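Local coordinates for protein tartronate semialdehyde reductase (Salmonella typhimurium, PDB 1VPD) that probably catalyses the NAD(P)H-dependent reduction of tartronate semialdehyde to D-glycerate, the last step in converting galactarate to D-glycerate, at residues V118-A123 against G166-G171. Residues are numbered along the deposited sequence; the frame is centred on the assembly and turned at random.
Sequences VEMLDA and GDIGAG
Of the CA atoms, those of Asp-122 and Gly-171 come nearest, 5.4 Å apart. Residues 119-122 are extended as a strand. Residues 167-170 form a type II beta turn, closed by a hydrogen bond from Ala-170 N to Asp-167 O. Gly-169 is the N-cap of the helix that follows. Its positive phi fits the third position of such a turn. Gly-171, which has no side chain, packs its CA close to Asp-122 O.

The carboxylate of Asp-122 carries the polar part of the contact. Its CG, between the backbone N and the carbonyl carbon (chi1 63°), brings the carboxylate to the start of helix 170-198. Gly-169 N donates a nearly straight bond to Asp-122 OD1, 2.9 Å long. The N-H comes from above the carboxylate plane, 48° out of it. Asp-122 OD2 lies at the helix N-terminus, 2.9 Å from Gly-171 N, and accepts a hydrogen bond from Asn-172 N. There the helix dipole would be expected to favour the ionised form of this buried carboxylate.

Strand 119-126 belongs to the Rossmann-type NAD-binding domain. Helix 170-198 leads from it into the C-terminal helical domain. The contact joins the start of this helix to the strand. Gly-171 lies one turn before Lys-175, the predicted active-site residue.

Ile-168 supplies the apolar part. Its CD1 reaches down to the strand, 3.5 Å from Asp-122 OD1 and 3.9 Å from Met-120 O. It also meets CG of selenomethionine Met-120 at 4.1 Å, the two chains crossing at about a right angle. Helix 103-114 adjoins both side chains through Ser-110.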
ATOM      1  N   VAL A 118     -19.757  -1.661  14.766  1.00 18.38           N
ATOM      2  CA  VAL A 118     -18.535  -2.228  14.221  1.00 17.90           C
ATOM      3  C   VAL A 118     -17.395  -1.214  14.373  1.00 17.75           C
ATOM      4  O   VAL A 118     -17.551  -0.062  13.996  1.00 18.52           O
ATOM      5  CB  VAL A 118     -18.757  -2.615  12.747  1.00 17.79           C
ATOM      6  CG1 VAL A 118     -17.503  -3.186  12.127  1.00 17.71           C
ATOM      7  CG2 VAL A 118     -19.943  -3.600  12.645  1.00 18.54           C
ATOM      8  N   GLU A 119     -16.274  -1.665  14.921  1.00 17.42           N
ATOM      9  CA  GLU A 119     -15.095  -0.844  15.185  1.00 18.15           C
ATOM     10  C   GLU A 119     -14.192  -0.865  13.963  1.00 17.10           C
ATOM     11  O   GLU A 119     -14.311  -1.752  13.127  1.00 16.39           O
ATOM     12  CB  GLU A 119     -14.292  -1.411  16.343  1.00 19.24           C
ATOM     13  CG  GLU A 119     -15.102  -1.725  17.594  1.00 22.58           C
ATOM     14  CD  GLU A 119     -15.278  -0.554  18.521  1.00 27.14           C
ATOM     15  OE1 GLU A 119     -14.931   0.601  18.154  1.00 27.56           O
ATOM     16  OE2 GLU A 119     -15.795  -0.814  19.630  1.00 29.88           O
HETATM   17  N   MSE A 120     -13.262   0.085  13.888  1.00 16.15           N
HETATM   18  CA  MSE A 120     -12.386   0.183  12.709  1.00 15.77           C
HETATM   19  C   MSE A 120     -11.031   0.792  13.044  1.00 15.32           C
HETATM   20  O   MSE A 120     -10.941   1.760  13.817  1.00 16.43           O
HETATM   21  CB  MSE A 120     -13.052   1.008  11.600  1.00 15.83           C
HETATM   22  CG  MSE A 120     -12.225   1.087  10.330  1.00 17.49           C
HETATM   23 SE   MSE A 120     -13.175   2.061   8.976  0.84 21.39          SE
HETATM   24  CE  MSE A 120     -11.831   2.261   7.651  1.00 18.53           C
ATOM     25  N   LEU A 121      -9.983   0.192  12.491  1.00 14.19           N
ATOM     26  CA  LEU A 121      -8.658   0.799  12.436  1.00 14.32           C
ATOM     27  C   LEU A 121      -8.303   1.043  10.968  1.00 14.27           C
ATOM     28  O   LEU A 121      -8.609   0.206  10.109  1.00 14.13           O
ATOM     29  CB  LEU A 121      -7.580  -0.113  13.019  1.00 14.77           C
ATOM     30  CG  LEU A 121      -7.719  -0.594  14.471  1.00 15.57           C
ATOM     31  CD1 LEU A 121      -6.646  -1.615  14.776  1.00 16.79           C
ATOM     32  CD2 LEU A 121      -7.633   0.594  15.379  1.00 16.07           C
ATOM     33  N   ASP A 122      -7.633   2.162  10.692  1.00 13.91           N
ATOM     34  CA  ASP A 122      -6.984   2.368   9.403  1.00 13.88           C
ATOM     35  C   ASP A 122      -5.496   2.097   9.568  1.00 13.28           C
ATOM     36  O   ASP A 122      -4.797   2.843  10.248  1.00 13.97           O
ATOM     37  CB  ASP A 122      -7.284   3.738   8.763  1.00 13.87           C
ATOM     38  CG  ASP A 122      -6.785   4.935   9.558  1.00 14.59           C
ATOM     39  OD1 ASP A 122      -7.054   5.034  10.783  1.00 14.00           O
ATOM     40  OD2 ASP A 122      -6.169   5.890   9.006  1.00 14.13           O
ATOM     41  N   ALA A 123      -5.041   0.988   8.985  1.00 13.06           N
ATOM     42  CA  ALA A 123      -3.685   0.474   9.179  1.00 13.54           C
ATOM     43  C   ALA A 123      -2.965   0.187   7.850  1.00 13.47           C
ATOM     44  O   ALA A 123      -2.577  -0.957   7.579  1.00 13.54           O
ATOM     45  CB  ALA A 123      -3.734  -0.790  10.026  1.00 14.15           C
ATOM     46  N   GLY A 166      -2.511   7.993  15.737  1.00 16.04           N
ATOM     47  CA  GLY A 166      -3.571   8.897  16.118  1.00 16.09           C
ATOM     48  C   GLY A 166      -4.955   8.285  16.004  1.00 16.05           C
ATOM     49  O   GLY A 166      -5.084   7.051  15.961  1.00 16.09           O
ATOM     50  N   ASP A 167      -5.966   9.154  15.969  1.00 16.40           N
ATOM     51  CA  ASP A 167      -7.362   8.753  15.828  1.00 16.87           C
ATOM     52  C   ASP A 167      -7.603   8.252  14.400  1.00 16.55           C
ATOM     53  O   ASP A 167      -6.732   8.381  13.531  1.00 16.02           O
ATOM     54  CB  ASP A 167      -8.307   9.935  16.073  1.00 17.68           C
ATOM     55  CG  ASP A 167      -8.265  10.460  17.514  1.00 20.89           C
ATOM     56  OD1 ASP A 167      -7.803   9.751  18.423  1.00 21.90           O
ATOM     57  OD2 ASP A 167      -8.695  11.592  17.800  1.00 24.47           O
ATOM     58  N   ILE A 168      -8.792   7.711  14.169  1.00 16.13           N
ATOM     59  CA  ILE A 168      -9.158   7.152  12.871  1.00 15.84           C
ATOM     60  C   ILE A 168      -8.858   8.166  11.751  1.00 15.35           C
ATOM     61  O   ILE A 168      -9.218   9.329  11.836  1.00 15.45           O
ATOM     62  CB  ILE A 168     -10.654   6.703  12.859  1.00 16.17           C
ATOM     63  CG1 ILE A 168     -11.024   6.046  11.526  1.00 17.21           C
ATOM     64  CG2 ILE A 168     -11.613   7.873  13.194  1.00 17.81           C
ATOM     65  CD1 ILE A 168     -10.448   4.659  11.331  1.00 17.85           C
ATOM     66  N   GLY A 169      -8.190   7.672  10.713  1.00 14.37           N
ATOM     67  CA  GLY A 169      -7.703   8.489   9.611  1.00 13.83           C
ATOM     68  C   GLY A 169      -6.236   8.837   9.679  1.00 13.74           C
ATOM     69  O   GLY A 169      -5.631   9.134   8.653  1.00 13.03           O
ATOM     70  N   ALA A 170      -5.642   8.773  10.872  1.00 13.42           N
ATOM     71  CA  ALA A 170      -4.245   9.135  11.059  1.00 13.38           C
ATOM     72  C   ALA A 170      -3.308   8.144  10.422  1.00 13.06           C
ATOM     73  O   ALA A 170      -2.210   8.520  10.007  1.00 13.09           O
ATOM     74  CB  ALA A 170      -3.897   9.318  12.550  1.00 13.73           C
ATOM     75  N   GLY A 171      -3.730   6.895  10.304  1.00 12.67           N
ATOM     76  CA  GLY A 171      -2.956   5.915   9.566  1.00 12.31           C
ATOM     77  C   GLY A 171      -2.784   6.370   8.117  1.00 12.34           C
ATOM     78  O   GLY A 171      -1.671   6.383   7.586  1.00 11.86           O
TER